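Local coordinates for protein activating signal cointegrator 1 complex subunit 2 (Homo sapiens, PDB 6YXQ) that binds polyubiquitinated proteins and recruits the helicase subunit ASCC3 and the repair enzyme ALKBH3 to sites of DNA damage, and also takes part in rescuing stalled ribosomes, at residues R235-P238 and S239-P242; V250-L253 and C254-T258; F354-I357 and F358-L361. One frame throughout, in Å; residues are numbered along the deposited sequence.

Contact 1: residues R235-P238 and S239-P242; sequences RLTP and SDMP
A tight turn, held together by Thr237 and the residues three and four places on, leads into helix 243-266. Thr237 O takes two backbone N-H groups. Asp240 N donates to Thr237 O at 2.9 Å and closes a beta turn over Pro238 and Ser239, while Met241 N, 3.0 Å from Thr237 O, widens it to an alpha turn. The second bond is the straighter (172° at the hydrogen), whereas Asp240 N comes from above the carbonyl plane. The side chains bridge the turn as well: Thr237 OG1 donates to Asp240 OD2 over 2.9 Å, meeting the carboxylate from above its plane. Thr237 is a known phosphorylation site, but its hydroxyl is unmodified here. Leu236 reaches across Asp240 at about a right angle, with CD2 lying 3.9 Å from Asp240 CB. On the buried side, Met241, present as selenomethionine, carries CG between its backbone N and carbonyl carbon (chi1 72°), a setting that directs the chain back alongside Pro238. Pro238 wedges between helices, touching Cys216 of helix 193-216, Leu246 of helix 243-266 and Ala297 of helix 279-300; Arg301 bonds to Met241 O, and Pro242 takes the N-cap position of helix 243-266.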
loop_
_atom_site.group_PDB
_atom_site.type_symbol
_atom_site.label_atom_id
_atom_site.label_comp_id
_atom_site.label_asym_id
_atom_site.label_seq_id
_atom_site.Cartn_x
_atom_site.Cartn_y
_atom_site.Cartn_z
ATOM N N ARG B 235 23.588 -23.291 12.890
ATOM C CA ARG B 235 22.308 -22.995 13.515
ATOM C C ARG B 235 21.428 -24.238 13.516
ATOM O O ARG B 235 21.638 -25.180 12.748
ATOM C CB ARG B 235 21.589 -21.866 12.784
ATOM C CG ARG B 235 22.308 -20.551 12.824
ATOM C CD ARG B 235 21.324 -19.415 12.627
ATOM N NE ARG B 235 20.523 -19.132 13.815
ATOM C CZ ARG B 235 20.607 -17.998 14.505
ATOM N NH1 ARG B 235 21.466 -17.059 14.131
ATOM N NH2 ARG B 235 19.844 -17.802 15.575
ATOM N N LEU B 236 20.415 -24.217 14.371
ATOM C CA LEU B 236 19.593 -25.395 14.591
ATOM C C LEU B 236 18.603 -25.611 13.455
ATOM O O LEU B 236 17.992 -24.665 12.952
ATOM C CB LEU B 236 18.841 -25.271 15.911
ATOM C CG LEU B 236 19.739 -25.368 17.136
ATOM C CD1 LEU B 236 18.946 -25.022 18.390
ATOM C CD2 LEU B 236 20.355 -26.758 17.212
ATOM N N THR B 237 18.440 -26.875 13.068
ATOM C CA THR B 237 17.442 -27.234 12.079
ATOM C C THR B 237 16.045 -26.917 12.614
ATOM O O THR B 237 15.858 -26.756 13.823
ATOM C CB THR B 237 17.560 -28.715 11.722
ATOM O OG1 THR B 237 17.206 -29.515 12.860
ATOM C CG2 THR B 237 18.982 -29.045 11.282
ATOM N N PRO B 238 15.053 -26.795 11.727
ATOM C CA PRO B 238 13.694 -26.469 12.192
ATOM C C PRO B 238 13.153 -27.409 13.257
ATOM O O PRO B 238 12.301 -26.997 14.055
ATOM C CB PRO B 238 12.862 -26.539 10.904
ATOM C CG PRO B 238 13.820 -26.200 9.821
ATOM C CD PRO B 238 15.173 -26.700 10.259
ATOM N N SER B 239 13.622 -28.657 13.302
ATOM C CA SER B 239 13.129 -29.587 14.313
ATOM C C SER B 239 13.578 -29.188 15.711
ATOM O O SER B 239 12.882 -29.473 16.692
ATOM C CB SER B 239 13.595 -31.006 13.990
ATOM O OG SER B 239 13.518 -31.249 12.596
ATOM N N ASP B 240 14.720 -28.512 15.824
ATOM C CA ASP B 240 15.293 -28.160 17.119
ATOM C C ASP B 240 15.047 -26.706 17.494
ATOM O O ASP B 240 14.651 -26.422 18.625
ATOM C CB ASP B 240 16.794 -28.457 17.115
ATOM C CG ASP B 240 17.106 -29.779 16.460
ATOM O OD1 ASP B 240 16.416 -30.765 16.796
ATOM O OD2 ASP B 240 18.028 -29.836 15.615
HETATM N N MSE B 241 15.269 -25.787 16.559
HETATM C CA MSE B 241 15.123 -24.355 16.780
HETATM C C MSE B 241 13.903 -23.950 17.617
HETATM O O MSE B 241 12.860 -24.619 17.589
HETATM C CB MSE B 241 15.069 -23.650 15.434
HETATM C CG MSE B 241 13.793 -23.874 14.674
HETATM SE SE MSE B 241 13.792 -22.678 13.131
HETATM C CE MSE B 241 15.601 -22.820 12.504
ATOM N N PRO B 242 14.038 -22.857 18.370
ATOM C CA PRO B 242 12.901 -22.346 19.145
ATOM C C PRO B 242 11.716 -22.035 18.245
ATOM O O PRO B 242 11.872 -21.666 17.080
ATOM C CB PRO B 242 13.464 -21.082 19.800
ATOM C CG PRO B 242 14.932 -21.357 19.912
ATOM C CD PRO B 242 15.294 -22.160 18.694
#

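Contact 2: residues V250-L253 and C254-T258; sequences VLYL and CDTCT
Thr256 reaches back one helical turn to Tyr252, and its hydroxyl joins its own backbone N-H on a single acceptor. Thr256 OG1 donates to Tyr252 O at 2.6 Å, from above the carbonyl plane; Thr256 N donates to Tyr252 O at 2.9 Å from the opposite face. The hydroxyl lies anti to the carbonyl carbon of Thr256 (chi1 -53°), which folds it back along the helix instead of outward. There Thr256 OG1 also lies over one face of the Tyr252 ring, offset toward the rim and 3.8 Å from Tyr252 CD1. The same pattern recurs two residues on: Thr258 OG1 donates to Cys254 O at 2.8 Å, again facing the backbone donor Thr258 N across the carbonyl plane. Between these, Leu253 lays CD1 against the sulfur of Cys257, with Leu253 CD1 and Cys257 SG 3.6 Å apart. A regular run of backbone bonds, from Cys254 N to Val250 O through Cys257 N to Leu253 O, puts side chains four residues apart on the same side of the helix.

Farther out, Leu253 packs on Phe286 and Met294 of helix 279-300, and His318 of helix 306-340 bonds to Thr258 OG1. The ASCC3 chain covers another side: its Leu10 N bonds to Asp255 OD2, and its Leu10 side chain rests on Thr256. With an alanine in place of Thr256, Tyr252 O would probably be left with the backbone donor alone, and a gap would be likely to open beneath Leu10 of ASCC3 and beside the tyrosine ring. Chemically, the threonines spend their hydroxyl protons on the helix itself, so they can be buried without an outside acceptor, while the carboxylate of Asp255 serves the partner subunit.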
loop_
_atom_site.group_PDB
_atom_site.type_symbol
_atom_site.label_atom_id
_atom_site.label_comp_id
_atom_site.label_asym_id
_atom_site.label_seq_id
_atom_site.Cartn_x
_atom_site.Cartn_y
_atom_site.Cartn_z
ATOM N N VAL B 250 9.179 -18.857 8.615
ATOM C CA VAL B 250 8.150 -19.154 7.621
ATOM C C VAL B 250 7.281 -17.928 7.338
ATOM O O VAL B 250 6.746 -17.798 6.233
ATOM C CB VAL B 250 7.297 -20.369 8.024
ATOM C CG1 VAL B 250 8.180 -21.507 8.521
ATOM C CG2 VAL B 250 6.268 -19.984 9.043
ATOM N N LEU B 251 7.157 -16.993 8.286
ATOM C CA LEU B 251 6.455 -15.743 7.996
ATOM C C LEU B 251 7.217 -14.919 6.967
ATOM O O LEU B 251 6.625 -14.386 6.019
ATOM C CB LEU B 251 6.257 -14.938 9.281
ATOM C CG LEU B 251 5.161 -15.363 10.260
ATOM C CD1 LEU B 251 5.268 -14.558 11.540
ATOM C CD2 LEU B 251 3.784 -15.204 9.639
ATOM N N TYR B 252 8.531 -14.807 7.146
ATOM C CA TYR B 252 9.391 -14.137 6.180
ATOM C C TYR B 252 9.305 -14.804 4.813
ATOM O O TYR B 252 9.173 -14.131 3.785
ATOM C CB TYR B 252 10.824 -14.151 6.709
ATOM C CG TYR B 252 11.812 -13.272 5.979
ATOM C CD1 TYR B 252 11.436 -12.048 5.440
ATOM C CD2 TYR B 252 13.131 -13.664 5.850
ATOM C CE1 TYR B 252 12.352 -11.247 4.780
ATOM C CE2 TYR B 252 14.048 -12.872 5.197
ATOM C CZ TYR B 252 13.656 -11.669 4.665
ATOM O OH TYR B 252 14.588 -10.897 4.018
ATOM N N LEU B 253 9.372 -16.137 4.786
ATOM C CA LEU B 253 9.309 -16.857 3.520
ATOM C C LEU B 253 7.971 -16.635 2.826
ATOM O O LEU B 253 7.926 -16.398 1.612
ATOM C CB LEU B 253 9.553 -18.347 3.757
ATOM C CG LEU B 253 9.362 -19.262 2.545
ATOM C CD1 LEU B 253 10.419 -19.015 1.470
ATOM C CD2 LEU B 253 9.377 -20.709 2.993
ATOM N N CYS B 254 6.870 -16.708 3.583
ATOM C CA CYS B 254 5.535 -16.497 3.028
ATOM C C CYS B 254 5.385 -15.088 2.464
ATOM O O CYS B 254 4.872 -14.906 1.350
ATOM C CB CYS B 254 4.479 -16.755 4.103
ATOM S SG CYS B 254 2.786 -16.471 3.546
ATOM N N ASP B 255 5.812 -14.077 3.231
ATOM C CA ASP B 255 5.755 -12.708 2.728
ATOM C C ASP B 255 6.569 -12.568 1.453
ATOM O O ASP B 255 6.114 -11.946 0.484
ATOM C CB ASP B 255 6.253 -11.719 3.784
ATOM C CG ASP B 255 6.304 -10.273 3.269
ATOM O OD1 ASP B 255 5.336 -9.525 3.509
ATOM O OD2 ASP B 255 7.309 -9.876 2.654
ATOM N N THR B 256 7.764 -13.168 1.432
ATOM C CA THR B 256 8.667 -13.021 0.296
ATOM C C THR B 256 8.082 -13.651 -0.963
ATOM O O THR B 256 8.084 -13.036 -2.041
ATOM C CB THR B 256 10.019 -13.649 0.635
ATOM O OG1 THR B 256 10.507 -13.100 1.866
ATOM C CG2 THR B 256 11.018 -13.389 -0.470
ATOM N N CYS B 257 7.576 -14.885 -0.843
ATOM C CA CYS B 257 7.001 -15.570 -1.998
ATOM C C CYS B 257 5.738 -14.886 -2.485
ATOM O O CYS B 257 5.544 -14.733 -3.698
ATOM C CB CYS B 257 6.701 -17.034 -1.679
ATOM S SG CYS B 257 8.103 -18.027 -1.149
ATOM N N THR B 258 4.863 -14.473 -1.566
ATOM C CA THR B 258 3.652 -13.777 -1.976
ATOM C C THR B 258 3.980 -12.472 -2.689
ATOM O O THR B 258 3.380 -12.161 -3.725
ATOM C CB THR B 258 2.767 -13.528 -0.759
ATOM O OG1 THR B 258 2.526 -14.767 -0.087
ATOM C CG2 THR B 258 1.448 -12.925 -1.166
#

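Contact 3: residues F354-I357 and F358-L361; sequences FLQI and FSSL
Phe358 and Phe354, one helical turn apart, lay their rings obliquely against each other. The ring centres are 4.7 Å apart and the planes are inclined by 36°, neither parallel nor perpendicular. Phe358 brings one rim of its ring, CE2 and CD2, over a face of Phe354, and Phe358 CE2 comes closest to CZ, the far end of the Phe354 ring. The two side chains leave the helix differently: CG of Phe354 lies anti to its backbone N (chi1 -177°), whereas that of Phe358 lies beside its N (chi1 -81°), and this difference lets the rings converge. Their backbones are joined too, Phe358 N donating to Phe354 O at 3.1 Å.

Ile357 contributes mainly through its carbonyl. Ser360 OG donates to Ile357 O at 2.6 Å from above the carbonyl plane, and the side chain of Leu361 folds over the same oxygen. One residue earlier, Gln356 O accepts twice, from Ser360 N at 3.0 Å and from Ser359 OG at 2.7 Å.

Both rings touch Leu331 of helix 306-340, with Phe354 also on Ile381 and Leu384 of helix 377-387; Ile357 and Leu361 share Phe327. This is the C-terminal part of an amphipathic helix in an all-helical fold: aromatic residues four apart form an inward ridge, and serine hydroxyls fold back onto carbonyls three residues earlier.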
loop_
_atom_site.group_PDB
_atom_site.type_symbol
_atom_site.label_atom_id
_atom_site.label_comp_id
_atom_site.label_asym_id
_atom_site.label_seq_id
_atom_site.Cartn_x
_atom_site.Cartn_y
_atom_site.Cartn_z
ATOM N N PHE B 354 14.210 -23.790 -22.537
ATOM C CA PHE B 354 13.338 -24.696 -21.787
ATOM C C PHE B 354 14.078 -25.977 -21.390
ATOM O O PHE B 354 14.100 -26.378 -20.210
ATOM C CB PHE B 354 12.112 -25.011 -22.650
ATOM C CG PHE B 354 11.080 -25.872 -21.980
ATOM C CD1 PHE B 354 11.271 -27.238 -21.844
ATOM C CD2 PHE B 354 9.898 -25.321 -21.524
ATOM C CE1 PHE B 354 10.316 -28.030 -21.241
ATOM C CE2 PHE B 354 8.937 -26.107 -20.918
ATOM C CZ PHE B 354 9.146 -27.463 -20.779
ATOM N N LEU B 355 14.685 -26.635 -22.383
ATOM C CA LEU B 355 15.374 -27.897 -22.135
ATOM C C LEU B 355 16.504 -27.727 -21.122
ATOM O O LEU B 355 16.679 -28.564 -20.229
ATOM C CB LEU B 355 15.904 -28.458 -23.452
ATOM C CG LEU B 355 14.863 -28.737 -24.542
ATOM C CD1 LEU B 355 15.537 -29.138 -25.847
ATOM C CD2 LEU B 355 13.873 -29.805 -24.099
ATOM N N GLN B 356 17.280 -26.651 -21.245
ATOM C CA GLN B 356 18.367 -26.399 -20.307
ATOM C C GLN B 356 17.836 -26.224 -18.890
ATOM O O GLN B 356 18.373 -26.800 -17.931
ATOM C CB GLN B 356 19.143 -25.161 -20.750
ATOM C CG GLN B 356 20.318 -24.798 -19.867
ATOM C CD GLN B 356 21.383 -24.021 -20.617
ATOM O OE1 GLN B 356 21.735 -24.356 -21.750
ATOM N NE2 GLN B 356 21.895 -22.971 -19.990
ATOM N N ILE B 357 16.783 -25.415 -18.740
ATOM C CA ILE B 357 16.209 -25.182 -17.420
ATOM C C ILE B 357 15.852 -26.503 -16.760
ATOM O O ILE B 357 16.136 -26.714 -15.574
ATOM C CB ILE B 357 14.982 -24.255 -17.512
ATOM C CG1 ILE B 357 15.405 -22.822 -17.818
ATOM C CG2 ILE B 357 14.197 -24.279 -16.213
ATOM C CD1 ILE B 357 14.235 -21.890 -18.013
ATOM N N PHE B 358 15.241 -27.424 -17.514
ATOM C CA PHE B 358 14.826 -28.667 -16.855
ATOM C C PHE B 358 15.990 -29.635 -16.638
ATOM O O PHE B 358 16.039 -30.332 -15.607
ATOM C CB PHE B 358 13.688 -29.318 -17.635
ATOM C CG PHE B 358 12.348 -28.712 -17.321
ATOM C CD1 PHE B 358 11.633 -29.121 -16.211
ATOM C CD2 PHE B 358 11.830 -27.690 -18.103
ATOM C CE1 PHE B 358 10.411 -28.549 -15.909
ATOM C CE2 PHE B 358 10.613 -27.117 -17.802
ATOM C CZ PHE B 358 9.903 -27.546 -16.707
ATOM N N SER B 359 16.944 -29.670 -17.570
ATOM C CA SER B 359 18.145 -30.468 -17.365
ATOM C C SER B 359 18.880 -30.057 -16.098
ATOM O O SER B 359 19.521 -30.895 -15.452
ATOM C CB SER B 359 19.063 -30.331 -18.576
ATOM O OG SER B 359 19.631 -29.030 -18.627
ATOM N N SER B 360 18.806 -28.778 -15.727
ATOM C CA SER B 360 19.544 -28.326 -14.554
ATOM C C SER B 360 18.874 -28.707 -13.243
ATOM O O SER B 360 19.489 -28.541 -12.182
ATOM C CB SER B 360 19.762 -26.808 -14.603
ATOM O OG SER B 360 18.559 -26.097 -14.853
ATOM N N LEU B 361 17.643 -29.228 -13.278
ATOM C CA LEU B 361 16.961 -29.601 -12.044
ATOM C C LEU B 361 16.368 -31.004 -12.104
ATOM O O LEU B 361 15.507 -31.336 -11.283
ATOM C CB LEU B 361 15.876 -28.580 -11.694
ATOM C CG LEU B 361 14.994 -28.010 -12.803
ATOM C CD1 LEU B 361 14.004 -29.048 -13.338
ATOM C CD2 LEU B 361 14.251 -26.798 -12.269
#

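The three contacts follow one another along the chain without touching. Contact 1 is the turn leading into helix 243-266, on which contact 2 lies; their centres are about 18 Å apart and their nearest atoms about 7 Å. Contact 3, on helix 348-359, lies about 33 Å from contact 1 and about 26 Å from contact 2, centre to centre. Helix 279-300 packs against all three and helix 306-340 against contacts 2 and 3, so two long helices run past contacts far apart in the chain. This is the N-terminal, largely helical part of ASCC2, without the ubiquitin-binding CUE domain farther along; ASCC3 binds here and meets contact 2 alone, which therefore lies in the subunit interface.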